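Local coordinates for protein leucine aminopeptidase (Fimbriiglobus ruber, PDB 7D1B) that binds zinc and probably acts as a glutaminyl cyclase built on the M28 peptidase fold, closing N-terminal glutamine into pyroglutamate, at residues Asn328-Leu331 and Gly332-Gln335; Asn254-Ala257 and Glu258-Val262; Met74-Gln77 and Gln78-Leu81; Gln60-Ile64 and Gly65-Ser69. All coordinates share one frame; numbering follows the deposited sequence. Where two conformers were deposited one is given.

Contact 1 (Asn328-Leu331 and Gly332-Gln335)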
loop_
_atom_site.group_PDB
_atom_site.type_symbol
_atom_site.label_atom_id
_atom_site.label_comp_id
_atom_site.label_asym_id
_atom_site.label_seq_id
_atom_site.Cartn_x
_atom_site.Cartn_y
_atom_site.Cartn_z
ATOM N N ASN A 328 6.935 -12.145 0.729
ATOM C CA ASN A 328 8.063 -12.819 0.104
ATOM C C ASN A 328 8.214 -12.417 -1.348
ATOM O O ASN A 328 9.340 -12.319 -1.833
ATOM C CB ASN A 328 7.929 -14.313 0.281
ATOM C CG ASN A 328 8.484 -14.767 1.620
ATOM O OD1 ASN A 328 9.551 -14.300 2.059
ATOM N ND2 ASN A 328 7.827 -15.714 2.235
ATOM N N VAL A 329 7.110 -12.162 -2.055
ATOM C CA VAL A 329 7.233 -11.668 -3.426
ATOM C C VAL A 329 7.904 -10.306 -3.445
ATOM O O VAL A 329 8.803 -10.052 -4.253
ATOM C CB VAL A 329 5.859 -11.668 -4.120
ATOM C CG1 VAL A 329 5.935 -10.955 -5.466
ATOM C CG2 VAL A 329 5.378 -13.099 -4.282
ATOM N N LEU A 330 7.490 -9.410 -2.545
ATOM C CA LEU A 330 8.129 -8.089 -2.481
ATOM C C LEU A 330 9.614 -8.211 -2.168
ATOM O O LEU A 330 10.445 -7.544 -2.797
ATOM C CB LEU A 330 7.461 -7.235 -1.410
ATOM C CG LEU A 330 6.022 -6.822 -1.686
ATOM C CD1 LEU A 330 5.413 -6.216 -0.432
ATOM C CD2 LEU A 330 5.980 -5.827 -2.840
ATOM N N LEU A 331 9.974 -9.062 -1.193
ATOM C CA LEU A 331 11.389 -9.194 -0.850
ATOM C C LEU A 331 12.178 -9.824 -1.993
ATOM O O LEU A 331 13.343 -9.460 -2.222
ATOM C CB LEU A 331 11.557 -10.002 0.433
ATOM C CG LEU A 331 11.050 -9.312 1.696
ATOM C CD1 LEU A 331 11.245 -10.235 2.883
ATOM C CD2 LEU A 331 11.757 -7.972 1.908
ATOM N N GLY A 332 11.568 -10.752 -2.739
ATOM C CA GLY A 332 12.279 -11.320 -3.879
ATOM C C GLY A 332 12.509 -10.293 -4.969
ATOM O O GLY A 332 13.604 -10.198 -5.530
ATOM N N TRP A 333 11.481 -9.497 -5.260
ATOM C CA TRP A 333 11.593 -8.394 -6.208
ATOM C C TRP A 333 12.734 -7.456 -5.823
ATOM O O TRP A 333 13.556 -7.071 -6.665
ATOM C CB TRP A 333 10.244 -7.666 -6.245
ATOM C CG TRP A 333 10.223 -6.375 -7.019
ATOM C CD1 TRP A 333 10.541 -6.186 -8.338
ATOM C CD2 TRP A 333 9.812 -5.099 -6.516
ATOM N NE1 TRP A 333 10.368 -4.858 -8.682
ATOM C CE2 TRP A 333 9.916 -4.173 -7.579
ATOM C CE3 TRP A 333 9.390 -4.643 -5.254
ATOM C CZ2 TRP A 333 9.574 -2.825 -7.431
ATOM C CZ3 TRP A 333 9.054 -3.299 -5.105
ATOM C CH2 TRP A 333 9.154 -2.403 -6.189
ATOM N N ILE A 334 12.813 -7.105 -4.540
ATOM C CA ILE A 334 13.897 -6.246 -4.063
ATOM C C ILE A 334 15.256 -6.895 -4.319
ATOM O O ILE A 334 16.181 -6.257 -4.837
ATOM C CB ILE A 334 13.685 -5.905 -2.580
ATOM C CG1 ILE A 334 12.519 -4.932 -2.438
ATOM C CG2 ILE A 334 14.954 -5.342 -1.948
ATOM C CD1 ILE A 334 11.879 -4.932 -1.032
ATOM N N GLN A 335 15.397 -8.170 -3.949
ATOM C CA GLN A 335 16.696 -8.826 -3.998
ATOM C C GLN A 335 17.187 -9.040 -5.419
ATOM O O GLN A 335 18.401 -9.081 -5.629
ATOM C CB GLN A 335 16.627 -10.175 -3.299
ATOM C CG GLN A 335 16.518 -10.095 -1.795
ATOM C CD GLN A 335 16.153 -11.446 -1.241
ATOM O OE1 GLN A 335 17.013 -12.314 -1.055
ATOM N NE2 GLN A 335 14.860 -11.667 -1.042
#
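Leu331 O is gripped twice by Gln335, through its backbone N and its side-chain NE2, on the last turns of helix 320-336, which packs on the central sheet of this M28-family alpha/beta fold. The bond from Gln335 N to Leu331 O, 3.0 Å, is the ordinary i to i+4 link of an alpha-helix. That from Gln335 NE2 to Leu331 O, 2.9 Å, arrives on the opposite face of the carbonyl, 74° out of its plane and so not on a lone pair. The amide of Gln335 is nevertheless turned to hold the oxygen close to its own plane, and the N-H points well at it (156°). The route is set by the first torsion, with CG beside the backbone N (chi1 -72°), and by an extended chain that passes Gln335 CG 3.3 Å from Leu331 O and then turns the amide so that NE2 faces this oxygen.

NE2 has a second acceptor in Lys45 O, and Asn328 OD1 takes a bond from Phe47 N, so this flank of the helix is hydrogen-bonded to the loop around Lys45 and Phe47. With an alanine in place of Gln335, Leu331 O is likely to lose its second donor and Lys45 O its bond from this amide.

Leu330, Trp333 and Ile334 face the strands of the sheet, 123-130 and 225-232. Leu330 CD2 lies 4.3 Å from Trp333 CE3, while Leu330 O comes to the edge of the indole, near its plane. Separately, Leu331 CD2 meets Ile334 CD1 at 4.2 Å, and Ile334 CG1 leans on Leu330 O at 3.4 Å.

Contact 2 (Asn254-Ala257 and Glu258-Val262). With GOL (glycerol), chain H.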
loop_
_atom_site.group_PDB
_atom_site.type_symbol
_atom_site.label_atom_id
_atom_site.label_comp_id
_atom_site.label_asym_id
_atom_site.label_seq_id
_atom_site.Cartn_x
_atom_site.Cartn_y
_atom_site.Cartn_z
ATOM N N ASN A 254 7.671 -4.372 -17.311
ATOM C CA ASN A 254 8.751 -5.199 -16.778
ATOM C C ASN A 254 8.612 -5.438 -15.287
ATOM O O ASN A 254 9.042 -6.488 -14.789
ATOM C CB ASN A 254 10.133 -4.628 -17.096
ATOM C CG ASN A 254 11.269 -5.558 -16.542
ATOM O OD1 ASN A 254 11.456 -6.665 -17.042
ATOM N ND2 ASN A 254 11.965 -5.135 -15.482
ATOM N N LEU A 255 8.046 -4.471 -14.555
ATOM C CA LEU A 255 7.797 -4.670 -13.133
ATOM C C LEU A 255 6.771 -5.780 -12.931
ATOM O O LEU A 255 6.969 -6.669 -12.096
ATOM C CB LEU A 255 7.357 -3.342 -12.505
ATOM C CG LEU A 255 7.670 -3.124 -11.027
ATOM C CD1 LEU A 255 7.222 -1.728 -10.651
ATOM C CD2 LEU A 255 7.099 -4.144 -10.088
ATOM N N VAL A 256 5.672 -5.750 -13.696
ATOM C CA VAL A 256 4.709 -6.843 -13.623
ATOM C C VAL A 256 5.406 -8.173 -13.888
ATOM O O VAL A 256 5.230 -9.153 -13.149
ATOM C CB VAL A 256 3.537 -6.619 -14.597
ATOM C CG1 VAL A 256 2.613 -7.830 -14.582
ATOM C CG2 VAL A 256 2.745 -5.367 -14.242
ATOM N N ALA A 257 6.203 -8.239 -14.967
ATOM C CA ALA A 257 6.869 -9.500 -15.292
ATOM C C ALA A 257 7.750 -9.979 -14.142
ATOM O O ALA A 257 7.729 -11.163 -13.790
ATOM C CB ALA A 257 7.694 -9.353 -16.572
ATOM N N GLU A 258 8.558 -9.088 -13.559
ATOM C CA GLU A 258 9.433 -9.492 -12.454
ATOM C C GLU A 258 8.635 -9.972 -11.259
ATOM O O GLU A 258 8.974 -10.990 -10.649
ATOM C CB GLU A 258 10.340 -8.339 -12.029
ATOM C CG GLU A 258 11.455 -8.084 -13.013
ATOM C CD GLU A 258 12.442 -7.031 -12.563
ATOM O OE1 GLU A 258 12.191 -6.349 -11.544
ATOM O OE2 GLU A 258 13.495 -6.892 -13.233
ATOM N N LEU A 259 7.580 -9.234 -10.887
ATOM C CA LEU A 259 6.826 -9.590 -9.692
ATOM C C LEU A 259 6.136 -10.933 -9.863
ATOM O O LEU A 259 6.164 -11.778 -8.960
ATOM C CB LEU A 259 5.798 -8.518 -9.408
ATOM C CG LEU A 259 6.185 -7.234 -8.751
ATOM C CD1 LEU A 259 4.940 -6.372 -8.764
ATOM C CD2 LEU A 259 6.656 -7.467 -7.309
ATOM N N TRP A 260 5.485 -11.129 -11.003
ATOM C CA TRP A 260 4.797 -12.392 -11.227
ATOM C C TRP A 260 5.788 -13.540 -11.431
ATOM O O TRP A 260 5.503 -14.678 -11.038
ATOM C CB TRP A 260 3.793 -12.273 -12.385
ATOM C CG TRP A 260 2.393 -11.853 -11.971
ATOM C CD1 TRP A 260 1.271 -12.632 -12.054
ATOM C CD2 TRP A 260 1.958 -10.582 -11.435
ATOM N NE1 TRP A 260 0.173 -11.937 -11.598
ATOM C CE2 TRP A 260 0.564 -10.680 -11.217
ATOM C CE3 TRP A 260 2.599 -9.369 -11.144
ATOM C CZ2 TRP A 260 -0.197 -9.619 -10.708
ATOM C CZ3 TRP A 260 1.841 -8.324 -10.624
ATOM C CH2 TRP A 260 0.455 -8.453 -10.412
ATOM N N ARG A 261 6.979 -13.264 -11.985
ATOM C CA ARG A 261 8.020 -14.284 -12.063
ATOM C C ARG A 261 8.452 -14.704 -10.662
ATOM O O ARG A 261 8.545 -15.904 -10.351
ATOM C CB ARG A 261 9.201 -13.741 -12.882
ATOM C CG ARG A 261 10.289 -14.767 -13.160
ATOM C CD ARG A 261 11.449 -14.173 -13.949
ATOM N NE ARG A 261 10.964 -13.662 -15.237
ATOM C CZ ARG A 261 11.049 -12.396 -15.660
ATOM N NH1 ARG A 261 11.687 -11.478 -14.948
ATOM N NH2 ARG A 261 10.488 -12.060 -16.819
ATOM N N VAL A 262 8.730 -13.727 -9.795
ATOM C CA VAL A 262 9.078 -14.056 -8.411
ATOM C C VAL A 262 7.957 -14.847 -7.742
ATOM O O VAL A 262 8.214 -15.825 -7.035
ATOM C CB VAL A 262 9.446 -12.785 -7.624
ATOM C CG1 VAL A 262 9.564 -13.074 -6.140
ATOM C CG2 VAL A 262 10.747 -12.195 -8.146
HETATM C C1 GOL H . 11.888 -2.694 -11.327
HETATM O O1 GOL H . 11.087 -3.880 -11.357
HETATM C C2 GOL H . 12.098 -2.189 -12.800
HETATM O O2 GOL H . 12.745 -3.115 -13.609
HETATM C C3 GOL H . 10.727 -1.805 -13.375
HETATM O O3 GOL H . 10.920 -1.438 -14.726
HETATM O O HOH W 1 11.955 -9.270 -16.699
#
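Glu258 reaches back along its helix to Asn254, one turn earlier. CB and CG lie against the carbonyl of that residue, CG 3.4 Å from Asn254 O, because CG stands beside the backbone N (chi1 -74°) and the chain then runs extended. CD brings the carboxylate up to the Asn254 amide with the two planes 70° apart. At the tip, OE2 accepts a weak bond from Asn254 ND2, 3.2 Å long. Asn254 is modelled in two conformers, so its side-chain bonds hold for one of them and are less certain. OE1 turns to a glycerol, probably from the crystallisation liquor, and takes a hydrogen bond from its O1 at 2.7 Å; Gln337 NE2 gives OE1 a second. In the same conformer Asn254 ND2 donates to glycerol O2, at 2.9 Å, so the small molecule may span both side chains.

On the other branch of that amide, Asn254 OD1 receives a water at 2.7 Å that in turn accepts from Arg261 NH1 at 2.8 Å. The arginine chain bends at chi3 and lays one guanidinium face over Ala257 O.

The buried flank is apolar. Val256 CG1 sits over one face of the Trp260 indole, offset toward the rim and 3.8 Å from CE3, an off-centre CH-pi contact; Trp260 NE1 is held by Val272 O. Leu255 and Leu259 run side by side toward Val230 and Val298, although their very close methyls involve an alternate conformer and are doubtful. This is the pattern of an amphipathic alpha-helix covering the sheet of an alpha/beta fold, here helix 253-266, one side polar and one packed on strands 225-232 and 297-300.

Contact 3 (Met74-Gln77 and Gln78-Leu81)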
loop_
_atom_site.group_PDB
_atom_site.type_symbol
_atom_site.label_atom_id
_atom_site.label_comp_id
_atom_site.label_asym_id
_atom_site.label_seq_id
_atom_site.Cartn_x
_atom_site.Cartn_y
_atom_site.Cartn_z
ATOM N N MET A 74 -5.905 8.720 13.326
ATOM C CA MET A 74 -4.793 8.809 12.384
ATOM C C MET A 74 -3.501 9.242 13.076
ATOM O O MET A 74 -2.432 8.686 12.807
ATOM C CB MET A 74 -5.164 9.734 11.221
ATOM C CG MET A 74 -3.982 10.085 10.333
ATOM S SD MET A 74 -3.159 8.697 9.533
ATOM C CE MET A 74 -4.282 8.397 8.180
ATOM N N VAL A 75 -3.576 10.227 13.978
ATOM C CA VAL A 75 -2.385 10.641 14.717
ATOM C C VAL A 75 -1.809 9.464 15.503
ATOM O O VAL A 75 -0.591 9.230 15.505
ATOM C CB VAL A 75 -2.714 11.839 15.636
ATOM C CG1 VAL A 75 -1.530 12.131 16.543
ATOM C CG2 VAL A 75 -3.105 13.069 14.797
ATOM N N LYS A 76 -2.674 8.705 16.179
ATOM C CA LYS A 76 -2.205 7.545 16.939
ATOM C C LYS A 76 -1.531 6.523 16.033
ATOM O O LYS A 76 -0.474 5.987 16.370
ATOM C CB LYS A 76 -3.371 6.906 17.689
ATOM C CG LYS A 76 -3.000 5.647 18.457
ATOM C CD LYS A 76 -2.012 5.910 19.567
ATOM C CE LYS A 76 -1.793 4.644 20.386
ATOM N NZ LYS A 76 -0.829 4.844 21.499
ATOM N N GLN A 77 -2.141 6.232 14.886
ATOM C CA GLN A 77 -1.523 5.306 13.938
ATOM C C GLN A 77 -0.137 5.783 13.524
ATOM O O GLN A 77 0.802 4.976 13.403
ATOM C CB GLN A 77 -2.422 5.153 12.710
ATOM C CG GLN A 77 -1.778 4.413 11.567
ATOM C CD GLN A 77 -2.727 4.149 10.431
ATOM O OE1 GLN A 77 -2.775 3.033 9.952
ATOM N NE2 GLN A 77 -3.436 5.193 9.936
ATOM N N GLN A 78 -0.003 7.086 13.248
ATOM C CA GLN A 78 1.303 7.616 12.858
ATOM C C GLN A 78 2.346 7.388 13.945
ATOM O O GLN A 78 3.495 7.024 13.652
ATOM C CB GLN A 78 1.191 9.101 12.528
ATOM C CG GLN A 78 0.416 9.351 11.250
ATOM C CD GLN A 78 -0.084 10.776 11.152
ATOM O OE1 GLN A 78 0.155 11.589 12.043
ATOM N NE2 GLN A 78 -0.767 11.096 10.070
ATOM N N GLU A 79 1.952 7.566 15.212
ATOM C CA GLU A 79 2.889 7.340 16.314
ATOM C C GLU A 79 3.289 5.870 16.397
ATOM O O GLU A 79 4.477 5.541 16.551
ATOM C CB GLU A 79 2.265 7.795 17.627
ATOM C CG GLU A 79 2.022 9.302 17.664
ATOM C CD GLU A 79 1.150 9.788 18.821
ATOM O OE1 GLU A 79 0.515 8.958 19.509
ATOM O OE2 GLU A 79 1.097 11.020 19.029
ATOM N N VAL A 80 2.301 4.973 16.317
ATOM C CA VAL A 80 2.573 3.537 16.382
ATOM C C VAL A 80 3.540 3.133 15.277
ATOM O O VAL A 80 4.538 2.434 15.510
ATOM C CB VAL A 80 1.252 2.750 16.293
ATOM C CG1 VAL A 80 1.521 1.271 16.062
ATOM C CG2 VAL A 80 0.397 2.970 17.542
ATOM N N LEU A 81 3.240 3.548 14.045
ATOM C CA LEU A 81 4.065 3.154 12.909
ATOM C C LEU A 81 5.457 3.756 12.991
ATOM O O LEU A 81 6.449 3.074 12.695
ATOM C CB LEU A 81 3.387 3.557 11.602
ATOM C CG LEU A 81 2.115 2.755 11.298
ATOM C CD1 LEU A 81 1.336 3.408 10.185
ATOM C CD2 LEU A 81 2.426 1.312 10.927
#
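The flat amide of Gln78 lies with one face against the preceding turn of its own helix, where Met74 CG and Met74 O and Val75 CA all stand on that same side. Helix 72-87 covers strand 108-117 of the M28-fold sheet, and Gln78 meets Thr111 there. Gln78 CG stands beside the backbone N (chi1 -70°) and the chain then extends, which carries the amide alongside the previous residues. Gln78 NE2 is 3.4 Å from Met74 CG, and Met74 SD approaches it equally closely and more obliquely, because the methionine chain bends at both chi2 and chi3. The amide's polar ends turn to other partners, with NE2 giving a weak bond to Tyr131 OH and OE1 accepting a weak one from Arg94 NH1. A leucine in place of Gln78 would probably leave Tyr131 OH and Arg94 NH1 without these mates.

Gln78 N also binds Met74 O at 2.9 Å, the normal helical bond, so the methionine carbonyl faces both the backbone and the side chain of Gln78. Met74 itself is buried, its side chain about 10 Å from that of the zinc ligand Glu188.

Farther round, Gln77 donates through NE2 to Tyr131 O, which fixes its amide, and its aliphatic part runs side by side with Leu81 in the same direction. Gln77 CG touches Leu81 CD1 at 3.6 Å, and the amide oxygen OE1 lies 4.1 Å from the same methyl.

Contact 4 (Gln60-Ile64 and Gly65-Ser69)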
loop_
_atom_site.group_PDB
_atom_site.type_symbol
_atom_site.label_atom_id
_atom_site.label_comp_id
_atom_site.label_asym_id
_atom_site.label_seq_id
_atom_site.Cartn_x
_atom_site.Cartn_y
_atom_site.Cartn_z
ATOM N N GLN A 60 -4.010 -4.785 15.575
ATOM C CA GLN A 60 -3.569 -3.646 16.376
ATOM C C GLN A 60 -3.992 -2.327 15.741
ATOM O O GLN A 60 -4.513 -1.415 16.416
ATOM C CB GLN A 60 -2.050 -3.700 16.527
ATOM C CG GLN A 60 -1.489 -2.526 17.295
ATOM C CD GLN A 60 0.024 -2.544 17.434
ATOM O OE1 GLN A 60 0.702 -3.472 16.972
ATOM N NE2 GLN A 60 0.563 -1.511 18.079
ATOM N N LEU A 61 -3.771 -2.209 14.423
ATOM C CA LEU A 61 -4.153 -0.977 13.740
ATOM C C LEU A 61 -5.664 -0.794 13.760
ATOM O O LEU A 61 -6.160 0.308 14.022
ATOM C CB LEU A 61 -3.592 -0.956 12.316
ATOM C CG LEU A 61 -2.062 -0.906 12.222
ATOM C CD1 LEU A 61 -1.627 -0.999 10.780
ATOM C CD2 LEU A 61 -1.506 0.366 12.853
ATOM N N CYS A 62 -6.422 -1.867 13.528
ATOM C CA CYS A 62 -7.874 -1.744 13.591
ATOM C C CYS A 62 -8.358 -1.418 14.998
ATOM O O CYS A 62 -9.369 -0.728 15.148
ATOM C CB CYS A 62 -8.558 -3.004 13.062
ATOM S SG CYS A 62 -8.387 -3.245 11.288
ATOM N N ASP A 63 -7.647 -1.874 16.028
ATOM C CA ASP A 63 -8.031 -1.609 17.406
ATOM C C ASP A 63 -7.845 -0.151 17.787
ATOM O O ASP A 63 -8.371 0.269 18.819
ATOM C CB ASP A 63 -7.234 -2.505 18.356
ATOM C CG ASP A 63 -7.749 -3.934 18.392
ATOM O OD1 ASP A 63 -8.830 -4.218 17.844
ATOM O OD2 ASP A 63 -7.056 -4.784 18.979
ATOM N N ILE A 64 -7.100 0.627 16.993
ATOM C CA ILE A 64 -7.131 2.083 17.184
ATOM C C ILE A 64 -8.535 2.654 17.010
ATOM O O ILE A 64 -8.870 3.693 17.597
ATOM C CB ILE A 64 -6.119 2.750 16.238
ATOM C CG1 ILE A 64 -4.722 2.310 16.645
ATOM C CG2 ILE A 64 -6.256 4.290 16.219
ATOM C CD1 ILE A 64 -3.659 2.684 15.645
ATOM N N GLY A 65 -9.374 1.996 16.218
ATOM C CA GLY A 65 -10.595 2.584 15.727
ATOM C C GLY A 65 -10.311 3.180 14.361
ATOM O O GLY A 65 -9.198 3.071 13.834
ATOM N N PRO A 66 -11.308 3.824 13.758
ATOM C CA PRO A 66 -11.091 4.460 12.454
ATOM C C PRO A 66 -9.891 5.400 12.468
ATOM O O PRO A 66 -9.584 6.053 13.478
ATOM C CB PRO A 66 -12.402 5.220 12.214
ATOM C CG PRO A 66 -13.435 4.373 12.938
ATOM C CD PRO A 66 -12.713 3.905 14.196
ATOM N N ARG A 67 -9.211 5.451 11.329
ATOM C CA ARG A 67 -8.055 6.311 11.117
ATOM C C ARG A 67 -8.337 7.224 9.930
ATOM O O ARG A 67 -7.599 7.256 8.937
ATOM C CB ARG A 67 -6.804 5.451 10.903
ATOM C CG ARG A 67 -6.373 4.681 12.155
ATOM C CD ARG A 67 -6.121 3.214 11.812
ATOM N NE ARG A 67 -7.389 2.505 11.757
ATOM C CZ ARG A 67 -7.673 1.467 10.968
ATOM N NH1 ARG A 67 -6.822 1.050 10.055
ATOM N NH2 ARG A 67 -8.858 0.860 11.097
ATOM N N ILE A 68 -9.442 7.959 10.018
ATOM C CA ILE A 68 -9.827 8.891 8.965
ATOM C C ILE A 68 -8.828 10.048 8.940
ATOM O O ILE A 68 -8.306 10.465 9.985
ATOM C CB ILE A 68 -11.257 9.384 9.261
ATOM C CG1 ILE A 68 -12.251 8.206 9.227
ATOM C CG2 ILE A 68 -11.649 10.494 8.303
ATOM C CD1 ILE A 68 -13.591 8.520 9.891
ATOM N N SER A 69 -8.523 10.561 7.749
ATOM C CA SER A 69 -7.603 11.698 7.661
ATOM C C SER A 69 -8.021 12.805 8.624
ATOM O O SER A 69 -9.208 13.123 8.754
ATOM C CB SER A 69 -7.599 12.279 6.253
ATOM O OG SER A 69 -7.119 11.336 5.334
HETATM O O HOH W 2 -10.995 0.400 13.160
HETATM O O HOH W 3 -10.458 6.380 16.026
#
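A glycine with positive phi closes the C-terminal end of helix 51-63, and an arginine two residues on folds back over the last turn. Gly65 N donates to Cys62 O at 2.9 Å. At the Gly65 backbone angles (phi 94°) the CB of any side chain would collide with Ile64 O, so a glycine is needed at this turn.

Arg67 NE gives a straight bond to Gly65 O, 2.8 Å at 163°, with that oxygen in the guanidinium plane. Bends at chi2 and chi3 bring the group round, so that one face covers the helix end: Leu61 O lies 3.4 Å above it, toward the rim, and Cys62 CA is on this face too, 3.7 Å from Arg67 NH2. A water links the same amino group to the helix, giving a bond to Cys62 O and accepting from Arg67 NH2 at 3.0 Å. Along the chain, Ile64 CG2 packs on Arg67 CG at 4.1 Å.

Arg67 NH1 and NH2 also bind Thr157 OG1 and Ala151 O. All three guanidinium nitrogens thus meet neutral oxygens, and the carbonyl-rich helix end probably helps to stabilise the buried positive charge.

The contacts fall into two pairs in well-separated regions of the fold. Along the chain the order is contact 4, contact 3, contact 2, contact 1. Contacts 3 and 4 are 9 Å apart between centres and touch: Gln77 packs on Arg67 and Val80 on Gln60, joining the consecutive helices 51-63 and 72-87. Contacts 1 and 2, with centres 10 Å apart, join helices 320-336 and 253-266, with Trp333 against Leu255 and Glu258. Between the pairs the centres are 27 to 32 Å apart. One pair therefore lies near the metal site, the Arg67 side chain about 11 Å from the zinc ion, without touching it, while the other packs against the sheet well away from that site.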